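Local coordinates for protein ATP-dependent 6-phosphofructokinase isozyme 2 (Escherichia coli, PDB 3N1C) that catalyses the magnesium-dependent phosphorylation of fructose 6-phosphate by ATP to fructose 1,6-bisphosphate, the committing step of glycolysis, and works as a homodimer, at residues T8-L13 with W88-L93; F35-G40 with S71-E76; L183-Q188 with S257-M262; A193-E198 with Q210-S215. All blocks are in the same frame, centred on the assembly; numbering follows the deposited sequence.

Contact 1: T8-L13 with W88-L93; sequences TLAPSL and WTRQNL. With F6P (6-O-phosphono-beta-D-fructofuranose), chain E.
Leu13 comes nearest Gln91, CA to CA 4.7 Å, with the touching parts running 70° apart. Leu13 N donates to Arg90 O, while the return bond from Asn92 N to Leu13 O is weak. Gln91 CA also brings its hydrogen against Leu13 O. The main side chain is Arg90. Its CG sits between the backbone N and the carbonyl carbon (chi1 70°), and from there the chain runs extended past Pro11 and Ser12. NE donates to Pro11 O at 3.0 Å; the oxygen lies in the guanidinium plane, but NE stands above the carbonyl plane. NH2 gives a more bent bond of 2.8 Å to Ala10 O. The NH1/NH2 edge meets fructose 6-phosphate: both nitrogens donate to phosphate oxygen O2P, at 2.7 and 2.9 Å, and NH1 also hydrogen-bonds to Met108 O. The carbonyls of Ala10 and Pro11 thus help fix the rotation of the guanidinium that holds the phosphate. A water joins Pro11 O to Arg90 N.

This is the substrate site of a PfkB-family, ribokinase-like kinase, where the lid strands 12-19 and 91-97 leave the main domain. Asn92 ND2 donates a nearly straight bond of 2.8 Å to sugar oxygen O4 and lies above one face of the Arg90 guanidinium, near its rim. Asn92 OD1 accepts from Met108 N, which steadies the amide. Ser12 OG is hydrogen-bonded to Asp14 OD1. Leu13 and Gln91 point the same way, with Leu13 CD2 beside Gln91 OE1. Thr89 CG2 lies 3.8 Å from Leu13 N, and Thr89 OG1 is hydrogen-bonded to Gly62 N.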
loop_
_atom_site.group_PDB
_atom_site.type_symbol
_atom_site.label_atom_id
_atom_site.label_comp_id
_atom_site.label_asym_id
_atom_site.label_seq_id
_atom_site.Cartn_x
_atom_site.Cartn_y
_atom_site.Cartn_z
ATOM N N THR A 8 22.310 -7.170 25.879
ATOM C CA THR A 8 21.152 -6.541 25.260
ATOM C C THR A 8 20.665 -5.413 26.154
ATOM O O THR A 8 19.962 -5.654 27.135
ATOM C CB THR A 8 20.001 -7.546 25.071
ATOM O OG1 THR A 8 20.495 -8.727 24.432
ATOM C CG2 THR A 8 18.890 -6.935 24.230
ATOM N N LEU A 9 21.048 -4.186 25.821
ATOM C CA LEU A 9 20.672 -3.037 26.633
ATOM C C LEU A 9 19.189 -2.712 26.487
ATOM O O LEU A 9 18.609 -2.070 27.358
ATOM C CB LEU A 9 21.540 -1.825 26.292
ATOM C CG LEU A 9 22.999 -1.973 26.737
ATOM C CD1 LEU A 9 23.859 -0.831 26.216
ATOM C CD2 LEU A 9 23.078 -2.063 28.255
ATOM N N ALA A 10 18.584 -3.181 25.395
ATOM C CA ALA A 10 17.154 -2.998 25.151
ATOM C C ALA A 10 16.468 -4.325 24.818
ATOM O O ALA A 10 16.189 -4.615 23.655
ATOM C CB ALA A 10 16.934 -1.997 24.020
ATOM N N PRO A 11 16.202 -5.150 25.837
ATOM C CA PRO A 11 15.523 -6.418 25.557
ATOM C C PRO A 11 14.079 -6.160 25.155
ATOM O O PRO A 11 13.601 -5.039 25.279
ATOM C CB PRO A 11 15.555 -7.145 26.909
ATOM C CG PRO A 11 16.550 -6.407 27.742
ATOM C CD PRO A 11 16.502 -4.990 27.267
ATOM N N SER A 12 13.394 -7.191 24.678
ATOM C CA SER A 12 11.996 -7.062 24.315
ATOM C C SER A 12 11.267 -8.350 24.631
ATOM O O SER A 12 11.800 -9.441 24.416
ATOM C CB SER A 12 11.852 -6.752 22.823
ATOM O OG SER A 12 10.504 -6.875 22.405
ATOM N N LEU A 13 10.057 -8.219 25.161
ATOM C CA LEU A 13 9.120 -9.328 25.191
ATOM C C LEU A 13 8.337 -9.257 23.884
ATOM O O LEU A 13 7.486 -8.385 23.712
ATOM C CB LEU A 13 8.171 -9.200 26.383
ATOM C CG LEU A 13 7.044 -10.234 26.465
ATOM C CD1 LEU A 13 7.603 -11.627 26.747
ATOM C CD2 LEU A 13 6.033 -9.840 27.540
ATOM N N TRP A 88 9.430 -1.025 32.989
ATOM C CA TRP A 88 8.983 -2.316 32.467
ATOM C C TRP A 88 9.550 -2.643 31.085
ATOM O O TRP A 88 9.563 -1.799 30.191
ATOM C CB TRP A 88 7.457 -2.368 32.419
ATOM C CG TRP A 88 6.811 -2.728 33.723
ATOM C CD1 TRP A 88 7.183 -2.312 34.973
ATOM C CD2 TRP A 88 5.664 -3.566 33.906
ATOM N NE1 TRP A 88 6.343 -2.848 35.920
ATOM C CE2 TRP A 88 5.401 -3.622 35.290
ATOM C CE3 TRP A 88 4.835 -4.280 33.033
ATOM C CZ2 TRP A 88 4.345 -4.360 35.822
ATOM C CZ3 TRP A 88 3.785 -5.011 33.561
ATOM C CH2 TRP A 88 3.552 -5.047 34.943
ATOM N N THR A 89 10.006 -3.883 30.920
ATOM C CA THR A 89 10.510 -4.362 29.634
ATOM C C THR A 89 9.511 -4.089 28.513
ATOM O O THR A 89 8.328 -4.379 28.647
ATOM C CB THR A 89 10.795 -5.879 29.691
ATOM O OG1 THR A 89 11.857 -6.123 30.618
ATOM C CG2 THR A 89 11.193 -6.406 28.327
ATOM N N ARG A 90 9.992 -3.527 27.410
ATOM C CA ARG A 90 9.122 -3.221 26.277
ATOM C C ARG A 90 8.491 -4.481 25.686
ATOM O O ARG A 90 9.040 -5.588 25.785
ATOM C CB ARG A 90 9.899 -2.488 25.186
ATOM C CG ARG A 90 10.908 -3.376 24.474
ATOM C CD ARG A 90 11.568 -2.674 23.311
ATOM N NE ARG A 90 12.819 -3.329 22.935
ATOM C CZ ARG A 90 13.452 -3.137 21.779
ATOM N NH1 ARG A 90 12.946 -2.313 20.872
ATOM N NH2 ARG A 90 14.593 -3.776 21.524
ATOM N N GLN A 91 7.338 -4.295 25.054
ATOM C CA GLN A 91 6.631 -5.379 24.391
ATOM C C GLN A 91 6.371 -4.992 22.943
ATOM O O GLN A 91 5.560 -4.106 22.657
ATOM C CB GLN A 91 5.315 -5.696 25.118
ATOM C CG GLN A 91 4.455 -6.766 24.444
ATOM C CD GLN A 91 3.300 -7.239 25.318
ATOM O OE1 GLN A 91 3.439 -7.384 26.535
ATOM N NE2 GLN A 91 2.155 -7.499 24.693
ATOM N N ASN A 92 7.079 -5.646 22.030
ATOM C CA ASN A 92 6.915 -5.380 20.608
ATOM C C ASN A 92 5.821 -6.255 20.009
ATOM O O ASN A 92 5.497 -7.311 20.550
ATOM C CB ASN A 92 8.246 -5.566 19.879
ATOM C CG ASN A 92 9.272 -4.515 20.279
ATOM O OD1 ASN A 92 8.915 -3.477 20.835
ATOM N ND2 ASN A 92 10.548 -4.773 19.986
ATOM N N LEU A 93 5.237 -5.812 18.903
ATOM C CA LEU A 93 4.132 -6.547 18.308
ATOM C C LEU A 93 4.456 -7.024 16.903
ATOM O O LEU A 93 4.823 -6.232 16.037
ATOM C CB LEU A 93 2.856 -5.701 18.294
ATOM C CG LEU A 93 1.632 -6.426 17.725
ATOM C CD1 LEU A 93 1.309 -7.672 18.538
ATOM C CD2 LEU A 93 0.431 -5.501 17.662
HETATM O O1 F6P E . 16.263 -8.567 15.643
HETATM C C1 F6P E . 15.032 -9.054 16.081
HETATM C C2 F6P E . 14.808 -8.590 17.554
HETATM O O2 F6P E . 15.852 -7.962 18.331
HETATM C C3 F6P E . 13.415 -8.735 18.185
HETATM O O3 F6P E . 13.160 -9.895 18.918
HETATM C C4 F6P E . 12.811 -7.416 18.500
HETATM O O4 F6P E . 11.532 -7.206 19.035
HETATM C C5 F6P E . 13.556 -6.419 17.646
HETATM O O5 F6P E . 14.569 -7.233 16.957
HETATM C C6 F6P E . 14.196 -5.294 18.476
HETATM O O6 F6P E . 14.795 -4.388 17.584
HETATM P P F6P E . 15.822 -3.197 18.097
HETATM O O1P F6P E . 17.117 -3.836 18.899
HETATM O O2P F6P E . 15.054 -2.161 19.118
HETATM O O3P F6P E . 16.324 -2.479 16.932
HETATM O O HOH W 1 13.171 -3.139 27.203
#

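Contact 2: F35-G40 with S71-E76; sequences FEPGGG and SLLADE. With F6P (6-O-phosphono-beta-D-fructofuranose), chain E.
Pro37 packs against Leu72 where strand 34-38 of the lid crosses helix 63-75 of the ribokinase-like domain. The axes of strand 35-38 and helix 71-75 pass 7.6 Å apart at 94°, nearly a right angle. Leu72 comes first along the helix. Its CB rests on Pro37 CG at 3.7 Å, and the two side chains cross at a slant. With CG anti to the carbonyl carbon (chi1 -71°), the branch runs back along the strand from Pro37, and CD1 touches Phe35 CB at 3.9 Å. The Phe35 ring itself leads away to His68. Leu73 follows and slides past Pro37 in the opposite direction, its CG and CD2 against Pro37 CB. Helix 40-50 adds Ile42 and Arg46 beside this pair. Glu76, just past the helix, closes the row. Its extended chain comes to the proline ring from the opposite direction and sets OE2 3.8 Å from Pro37 CD. OE2 also forms a salt bridge with Arg46, so the oxygen beside the ring has a charge partner. An alanine in place of Pro37 would lack CG and CD, and would probably open a gap between Leu72 and Glu76 at the foot of the lid strand.

Beyond Pro37 the chain enters the glycine run that binds the substrate. A CB on Gly38 would clash with sugar oxygen O3, and the backbone angles of Gly39 themselves call for glycine. Gly39 is the N-cap residue of helix 40-50. Its N donates a weak bond of 3.3 Å to fructose 6-phosphate O3.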
loop_
_atom_site.group_PDB
_atom_site.type_symbol
_atom_site.label_atom_id
_atom_site.label_comp_id
_atom_site.label_asym_id
_atom_site.label_seq_id
_atom_site.Cartn_x
_atom_site.Cartn_y
_atom_site.Cartn_z
ATOM N N PHE A 35 4.033 -15.394 22.720
ATOM C CA PHE A 35 5.194 -14.636 23.175
ATOM C C PHE A 35 6.503 -15.375 22.941
ATOM O O PHE A 35 6.536 -16.600 22.964
ATOM C CB PHE A 35 5.065 -14.328 24.661
ATOM C CG PHE A 35 3.873 -13.489 25.010
ATOM C CD1 PHE A 35 2.701 -14.079 25.452
ATOM C CD2 PHE A 35 3.929 -12.108 24.915
ATOM C CE1 PHE A 35 1.604 -13.303 25.786
ATOM C CE2 PHE A 35 2.834 -11.330 25.243
ATOM C CZ PHE A 35 1.675 -11.928 25.681
ATOM N N GLU A 36 7.579 -14.618 22.727
ATOM C CA GLU A 36 8.920 -15.187 22.671
ATOM C C GLU A 36 9.962 -14.156 23.122
ATOM O O GLU A 36 9.694 -12.956 23.115
ATOM C CB GLU A 36 9.233 -15.704 21.268
ATOM C CG GLU A 36 9.498 -14.622 20.244
ATOM C CD GLU A 36 9.600 -15.178 18.836
ATOM O OE1 GLU A 36 8.933 -16.191 18.552
ATOM O OE2 GLU A 36 10.344 -14.603 18.013
ATOM N N PRO A 37 11.148 -14.624 23.543
ATOM C CA PRO A 37 12.195 -13.703 24.002
ATOM C C PRO A 37 12.656 -12.842 22.842
ATOM O O PRO A 37 12.660 -13.327 21.710
ATOM C CB PRO A 37 13.327 -14.644 24.437
ATOM C CG PRO A 37 12.685 -15.970 24.632
ATOM C CD PRO A 37 11.569 -16.029 23.641
ATOM N N GLY A 38 13.033 -11.594 23.107
ATOM C CA GLY A 38 13.426 -10.690 22.042
ATOM C C GLY A 38 14.525 -9.716 22.416
ATOM O O GLY A 38 14.842 -9.532 23.592
ATOM N N GLY A 39 15.098 -9.070 21.406
ATOM C CA GLY A 39 16.240 -8.201 21.614
ATOM C C GLY A 39 17.456 -8.805 20.942
ATOM O O GLY A 39 17.602 -10.025 20.908
ATOM N N GLY A 40 18.323 -7.956 20.402
ATOM C CA GLY A 40 19.432 -8.416 19.576
ATOM C C GLY A 40 20.299 -9.483 20.224
ATOM O O GLY A 40 20.385 -10.608 19.731
ATOM N N SER A 71 11.320 -15.897 32.030
ATOM C CA SER A 71 10.679 -17.213 32.055
ATOM C C SER A 71 10.788 -17.943 30.719
ATOM O O SER A 71 11.030 -19.152 30.676
ATOM C CB SER A 71 9.201 -17.072 32.434
ATOM O OG SER A 71 8.584 -18.342 32.528
ATOM N N LEU A 72 10.590 -17.207 29.629
ATOM C CA LEU A 72 10.659 -17.787 28.290
ATOM C C LEU A 72 12.074 -18.256 27.947
ATOM O O LEU A 72 12.257 -19.262 27.261
ATOM C CB LEU A 72 10.173 -16.770 27.251
ATOM C CG LEU A 72 8.670 -16.496 27.263
ATOM C CD1 LEU A 72 8.329 -15.162 26.591
ATOM C CD2 LEU A 72 7.928 -17.650 26.610
ATOM N N LEU A 73 13.079 -17.530 28.421
ATOM C CA LEU A 73 14.449 -17.933 28.152
ATOM C C LEU A 73 14.765 -19.173 28.981
ATOM O O LEU A 73 15.513 -20.043 28.548
ATOM C CB LEU A 73 15.426 -16.783 28.419
ATOM C CG LEU A 73 15.481 -15.769 27.263
ATOM C CD1 LEU A 73 16.149 -14.462 27.682
ATOM C CD2 LEU A 73 16.186 -16.380 26.044
ATOM N N ALA A 74 14.164 -19.262 30.163
ATOM C CA ALA A 74 14.307 -20.459 30.989
ATOM C C ALA A 74 13.697 -21.663 30.276
ATOM O O ALA A 74 14.255 -22.757 30.308
ATOM C CB ALA A 74 13.656 -20.257 32.327
ATOM N N ASP A 75 12.554 -21.453 29.627
ATOM C CA ASP A 75 11.867 -22.523 28.911
ATOM C C ASP A 75 12.711 -23.043 27.750
ATOM O O ASP A 75 12.573 -24.196 27.351
ATOM C CB ASP A 75 10.510 -22.045 28.378
ATOM C CG ASP A 75 9.486 -21.829 29.479
ATOM O OD1 ASP A 75 9.681 -22.336 30.607
ATOM O OD2 ASP A 75 8.475 -21.149 29.207
ATOM N N GLU A 76 13.580 -22.190 27.214
ATOM C CA GLU A 76 14.458 -22.573 26.108
ATOM C C GLU A 76 15.816 -23.059 26.597
ATOM O O GLU A 76 16.684 -23.392 25.792
ATOM C CB GLU A 76 14.669 -21.400 25.147
ATOM C CG GLU A 76 13.482 -21.092 24.265
ATOM C CD GLU A 76 13.801 -20.058 23.201
ATOM O OE1 GLU A 76 14.995 -19.839 22.916
ATOM O OE2 GLU A 76 12.853 -19.472 22.646
HETATM O O1 F6P E . 16.263 -8.567 15.643
HETATM C C1 F6P E . 15.032 -9.054 16.081
HETATM C C2 F6P E . 14.808 -8.590 17.554
HETATM O O2 F6P E . 15.852 -7.962 18.331
HETATM C C3 F6P E . 13.415 -8.735 18.185
HETATM O O3 F6P E . 13.160 -9.895 18.918
HETATM C C4 F6P E . 12.811 -7.416 18.500
HETATM O O4 F6P E . 11.532 -7.206 19.035
HETATM C C5 F6P E . 13.556 -6.419 17.646
HETATM O O5 F6P E . 14.569 -7.233 16.957
HETATM C C6 F6P E . 14.196 -5.294 18.476
HETATM O O6 F6P E . 14.795 -4.388 17.584
HETATM P P F6P E . 15.822 -3.197 18.097
HETATM O O1P F6P E . 17.117 -3.836 18.899
HETATM O O2P F6P E . 15.054 -2.161 19.118
HETATM O O3P F6P E . 16.324 -2.479 16.932
#

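Contact 3: L183-Q188 with S257-M262; sequences LVKPNQ and SMVGAM
Lys185 lays the carbon part of its side chain across helix 254-267, where three residues receive it. CD meets Met258 SD at 3.7 Å, with Met258 CG and CE also close. CE touches Val259 CG2 at 3.6 Å. Met262 brings its methyl CE to 3.9 Å from Lys185 CD, the two chains crossing at about a right angle. Leu183, two residues earlier on the same side of the backbone, adds its CD1 against Met262 CB at 4.0 Å.

Torsions explain the fit. Lys185 leaves the backbone extended, then bends at chi3 (61°) and chi4 (57°), so that CD and CE touch the helix while NZ turns back off it. Met258 is straight throughout. Met262 instead folds at chi3 (-66°), swinging its methyl back to the lysine.

Further out, Val222 touches both methionines, and Met275 of helix 272-288 packs on Met262. Ile164 lies against Leu183, and Asp166 against Val259. Pro186 is joined to Ser224 by a backbone hydrogen bond, and Asn187 caps the next helix, its OD1 accepting from Glu190 N. Lys185, Pro186 and Asn187 bind the substrate ATP, and Asn187 and Gln188 bind the inhibitory ATP, both nucleotides being shared between the subunits of the dimer. The contact thus seats one wall of the nucleotide site on helix 254-267, whose early part carries Asp256, the probable catalytic base of this ribokinase-like kinase.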
loop_
_atom_site.group_PDB
_atom_site.type_symbol
_atom_site.label_atom_id
_atom_site.label_comp_id
_atom_site.label_asym_id
_atom_site.label_seq_id
_atom_site.Cartn_x
_atom_site.Cartn_y
_atom_site.Cartn_z
ATOM N N LEU A 183 34.343 -8.030 15.173
ATOM C CA LEU A 183 33.466 -8.338 14.050
ATOM C C LEU A 183 32.349 -7.311 14.008
ATOM O O LEU A 183 31.781 -6.972 15.044
ATOM C CB LEU A 183 32.848 -9.723 14.250
ATOM C CG LEU A 183 32.437 -10.625 13.077
ATOM C CD1 LEU A 183 31.254 -11.493 13.484
ATOM C CD2 LEU A 183 32.122 -9.853 11.814
ATOM N N VAL A 184 32.045 -6.799 12.820
ATOM C CA VAL A 184 30.806 -6.053 12.614
ATOM C C VAL A 184 30.088 -6.575 11.373
ATOM O O VAL A 184 30.718 -7.124 10.470
ATOM C CB VAL A 184 31.040 -4.540 12.498
ATOM C CG1 VAL A 184 31.630 -4.003 13.796
ATOM C CG2 VAL A 184 31.943 -4.221 11.316
ATOM N N LYS A 185 28.767 -6.416 11.339
ATOM C CA LYS A 185 27.962 -6.958 10.249
ATOM C C LYS A 185 26.988 -5.921 9.693
ATOM O O LYS A 185 25.780 -6.024 9.897
ATOM C CB LYS A 185 27.194 -8.208 10.712
ATOM C CG LYS A 185 26.533 -8.992 9.570
ATOM C CD LYS A 185 25.424 -9.929 10.066
ATOM C CE LYS A 185 24.289 -9.157 10.751
ATOM N NZ LYS A 185 23.700 -8.129 9.853
ATOM N N PRO A 186 27.508 -4.921 8.971
ATOM C CA PRO A 186 26.616 -3.917 8.381
ATOM C C PRO A 186 25.929 -4.455 7.135
ATOM O O PRO A 186 26.515 -5.274 6.424
ATOM C CB PRO A 186 27.567 -2.783 7.965
ATOM C CG PRO A 186 28.973 -3.323 8.122
ATOM C CD PRO A 186 28.903 -4.763 8.534
ATOM N N ASN A 187 24.703 -4.008 6.873
ATOM C CA ASN A 187 24.125 -4.206 5.554
ATOM C C ASN A 187 24.674 -3.127 4.633
ATOM O O ASN A 187 25.420 -2.249 5.069
ATOM C CB ASN A 187 22.593 -4.198 5.588
ATOM C CG ASN A 187 22.018 -2.853 6.015
ATOM O OD1 ASN A 187 22.666 -1.816 5.889
ATOM N ND2 ASN A 187 20.787 -2.871 6.519
ATOM N N GLN A 188 24.333 -3.164 3.377
ATOM C CA GLN A 188 24.904 -2.270 2.412
ATOM C C GLN A 188 24.640 -0.805 2.665
ATOM O O GLN A 188 25.503 -0.007 2.535
ATOM C CB GLN A 188 24.330 -2.589 1.076
ATOM C CG GLN A 188 25.023 -3.603 0.370
ATOM C CD GLN A 188 24.458 -3.778 -0.944
ATOM O OE1 GLN A 188 23.691 -4.688 -1.152
ATOM N NE2 GLN A 188 24.756 -2.847 -1.841
ATOM N N SER A 257 20.625 -14.623 13.848
ATOM C CA SER A 257 21.103 -15.991 13.691
ATOM C C SER A 257 22.483 -15.990 13.046
ATOM O O SER A 257 23.364 -16.761 13.427
ATOM C CB SER A 257 20.125 -16.808 12.846
ATOM O OG SER A 257 18.930 -17.073 13.561
ATOM N N MET A 258 22.657 -15.111 12.065
ATOM C CA MET A 258 23.919 -14.977 11.350
ATOM C C MET A 258 25.023 -14.507 12.288
ATOM O O MET A 258 26.118 -15.060 12.299
ATOM C CB MET A 258 23.763 -13.989 10.196
ATOM C CG MET A 258 25.027 -13.781 9.389
ATOM S SD MET A 258 24.719 -12.818 7.903
ATOM C CE MET A 258 26.391 -12.609 7.307
ATOM N N VAL A 259 24.742 -13.550 13.097
ATOM C CA VAL A 259 25.680 -13.079 14.112
ATOM C C VAL A 259 26.026 -14.196 15.091
ATOM O O VAL A 259 27.187 -14.386 15.438
ATOM C CB VAL A 259 25.128 -11.871 14.885
ATOM C CG1 VAL A 259 26.002 -11.572 16.100
ATOM C CG2 VAL A 259 25.032 -10.660 13.973
ATOM N N GLY A 260 25.012 -14.932 15.532
ATOM C CA GLY A 260 25.229 -16.045 16.438
ATOM C C GLY A 260 26.150 -17.097 15.844
ATOM O O GLY A 260 27.057 -17.598 16.516
ATOM N N ALA A 261 25.918 -17.427 14.577
ATOM C CA ALA A 261 26.720 -18.426 13.885
ATOM C C ALA A 261 28.167 -17.969 13.748
ATOM O O ALA A 261 29.085 -18.719 14.045
ATOM C CB ALA A 261 26.128 -18.730 12.503
ATOM N N MET A 262 28.370 -16.737 13.299
ATOM C CA MET A 262 29.727 -16.235 13.097
ATOM C C MET A 262 30.471 -16.056 14.414
ATOM O O MET A 262 31.700 -16.183 14.466
ATOM C CB MET A 262 29.714 -14.937 12.290
ATOM C CG MET A 262 29.184 -15.129 10.881
ATOM S SD MET A 262 29.430 -13.708 9.813
ATOM C CE MET A 262 28.370 -12.491 10.596
#

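Contact 4: A193-E198 with Q210-S215; sequences ALVNRE and QEIVNS
Val195 and Ile212 bring the two segments nearest, their CA atoms 8.0 Å apart, where the last turn of helix 188-195 lies beside helix 204-214. The first helix closes in a Schellman motif: Asn196 takes a positive phi of 61°, and the chain turns so that Arg197 also faces the second helix. This is a helix-to-helix contact at the surface of the ribokinase-like domain. Leu194 meets Ile212 at about a right angle, CD1 to CD1 at 3.9 Å. Both also pack on Leu176 of helix 169-178, which continues the apolar layer inward. Val195 follows, with CG2 loosely near Ile212 CG1. Val195 CG1 comes to 3.2 Å from Glu211 OE2.

Toward solvent, Arg197 and Glu211 approach from opposite directions and form a salt bridge. The Arg197 chain is extended from CG to NE, which carries the guanidinium across to the carboxylate. The two planes are only 19° apart. A lysine in place of Glu211 would probably leave Arg197 without its charge partner and set two like charges facing each other. Arg197 also touches Lys207 and Ala208, and its backbone O accepts from Ser192 OG. The guanidinium grips end-on: Glu211 OE1 takes both of the stronger bonds on its syn side, 2.9 Å each from Arg197 NH1 and NH2, with NH2 tilted 31° out of the carboxylate plane, while Glu211 OE2 receives a weak one of 3.4 Å from NH1.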
loop_
_atom_site.group_PDB
_atom_site.type_symbol
_atom_site.label_atom_id
_atom_site.label_comp_id
_atom_site.label_asym_id
_atom_site.label_seq_id
_atom_site.Cartn_x
_atom_site.Cartn_y
_atom_site.Cartn_z
ATOM N N ALA A 193 26.895 4.393 4.736
ATOM C CA ALA A 193 26.905 5.509 5.674
ATOM C C ALA A 193 28.222 5.551 6.440
ATOM O O ALA A 193 28.792 6.620 6.653
ATOM C CB ALA A 193 25.724 5.419 6.629
ATOM N N LEU A 194 28.709 4.378 6.837
ATOM C CA LEU A 194 29.948 4.285 7.599
ATOM C C LEU A 194 31.134 4.938 6.889
ATOM O O LEU A 194 31.975 5.571 7.529
ATOM C CB LEU A 194 30.273 2.826 7.926
ATOM C CG LEU A 194 29.452 2.173 9.037
ATOM C CD1 LEU A 194 29.768 0.687 9.128
ATOM C CD2 LEU A 194 29.730 2.868 10.361
ATOM N N VAL A 195 31.206 4.775 5.573
ATOM C CA VAL A 195 32.327 5.316 4.808
ATOM C C VAL A 195 31.947 6.617 4.092
ATOM O O VAL A 195 32.764 7.229 3.401
ATOM C CB VAL A 195 32.880 4.283 3.805
ATOM C CG1 VAL A 195 34.145 4.809 3.148
ATOM C CG2 VAL A 195 33.171 2.966 4.513
ATOM N N ASN A 196 30.698 7.032 4.262
ATOM C CA ASN A 196 30.240 8.323 3.755
ATOM C C ASN A 196 30.352 8.468 2.237
ATOM O O ASN A 196 30.829 9.486 1.732
ATOM C CB ASN A 196 30.994 9.461 4.448
ATOM C CG ASN A 196 30.299 10.797 4.297
ATOM O OD1 ASN A 196 29.087 10.862 4.080
ATOM N ND2 ASN A 196 31.063 11.878 4.416
ATOM N N ARG A 197 29.915 7.444 1.513
ATOM C CA ARG A 197 29.827 7.528 0.060
ATOM C C ARG A 197 28.894 6.454 -0.470
ATOM O O ARG A 197 28.694 5.421 0.171
ATOM C CB ARG A 197 31.207 7.414 -0.592
ATOM C CG ARG A 197 31.778 6.006 -0.640
ATOM C CD ARG A 197 33.055 5.960 -1.467
ATOM N NE ARG A 197 33.547 4.595 -1.652
ATOM C CZ ARG A 197 34.405 3.994 -0.834
ATOM N NH1 ARG A 197 34.867 4.635 0.230
ATOM N NH2 ARG A 197 34.800 2.749 -1.078
ATOM N N GLU A 198 28.314 6.707 -1.637
ATOM C CA GLU A 198 27.405 5.753 -2.253
ATOM C C GLU A 198 28.198 4.620 -2.879
ATOM O O GLU A 198 29.165 4.847 -3.607
ATOM C CB GLU A 198 26.526 6.434 -3.304
ATOM C CG GLU A 198 25.483 7.367 -2.720
ATOM C CD GLU A 198 24.634 6.694 -1.656
ATOM O OE1 GLU A 198 24.266 5.516 -1.844
ATOM O OE2 GLU A 198 24.332 7.345 -0.632
ATOM N N GLN A 210 36.906 -3.260 3.309
ATOM C CA GLN A 210 38.358 -3.338 3.470
ATOM C C GLN A 210 38.944 -2.082 4.113
ATOM O O GLN A 210 39.907 -2.161 4.873
ATOM C CB GLN A 210 39.052 -3.603 2.131
ATOM C CG GLN A 210 40.496 -4.062 2.282
ATOM C CD GLN A 210 40.593 -5.420 2.954
ATOM O OE1 GLN A 210 40.023 -6.402 2.474
ATOM N NE2 GLN A 210 41.312 -5.481 4.074
ATOM N N GLU A 211 38.365 -0.926 3.801
ATOM C CA GLU A 211 38.801 0.334 4.395
ATOM C C GLU A 211 38.648 0.323 5.910
ATOM O O GLU A 211 39.541 0.771 6.640
ATOM C CB GLU A 211 38.002 1.505 3.828
ATOM C CG GLU A 211 38.360 1.882 2.406
ATOM C CD GLU A 211 37.478 2.993 1.871
ATOM O OE1 GLU A 211 37.118 2.939 0.675
ATOM O OE2 GLU A 211 37.140 3.912 2.653
ATOM N N ILE A 212 37.505 -0.168 6.374
ATOM C CA ILE A 212 37.221 -0.230 7.803
ATOM C C ILE A 212 38.211 -1.163 8.495
ATOM O O ILE A 212 38.744 -0.837 9.555
ATOM C CB ILE A 212 35.779 -0.701 8.074
ATOM C CG1 ILE A 212 34.785 0.372 7.626
ATOM C CG2 ILE A 212 35.583 -1.013 9.560
ATOM C CD1 ILE A 212 33.326 -0.036 7.798
ATOM N N VAL A 213 38.458 -2.319 7.889
ATOM C CA VAL A 213 39.445 -3.258 8.422
ATOM C C VAL A 213 40.855 -2.649 8.419
ATOM O O VAL A 213 41.543 -2.644 9.444
ATOM C CB VAL A 213 39.448 -4.590 7.633
ATOM C CG1 VAL A 213 40.702 -5.389 7.943
ATOM C CG2 VAL A 213 38.190 -5.410 7.951
ATOM N N ASN A 214 41.277 -2.128 7.270
ATOM C CA ASN A 214 42.607 -1.530 7.138
ATOM C C ASN A 214 42.875 -0.422 8.164
ATOM O O ASN A 214 44.005 -0.248 8.618
ATOM C CB ASN A 214 42.817 -0.988 5.717
ATOM C CG ASN A 214 42.984 -2.093 4.682
ATOM O OD1 ASN A 214 43.062 -1.827 3.480
ATOM N ND2 ASN A 214 43.040 -3.336 5.143
ATOM N N SER A 215 41.834 0.323 8.524
ATOM C CA SER A 215 41.967 1.415 9.494
ATOM C C SER A 215 42.184 0.920 10.924
ATOM O O SER A 215 42.519 1.700 11.820
ATOM C CB SER A 215 40.732 2.319 9.456
ATOM O OG SER A 215 39.603 1.659 10.003
#

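In the fold
From the N terminus, segment 8-13 leads from the central sheet into the lid, and contact 1 closes its loop when the chain returns at 88-93. Contact 2 is nested inside that loop and sets lid strand 34-38 on helix 63-75. The two contacts touch: Leu13 packs on Leu72, strands 12-19 and 34-38 are neighbours in the lid sheet, and both contacts reach fructose 6-phosphate. Contact 3 opens only after contact 1 has closed, and joins strand 183-184 to helix 254-267. Contact 4 is nested within it, pairing helices 188-195 and 204-214 about 31 Å from contact 1, centre to centre. Pro186 meets Leu194 between contacts 3 and 4.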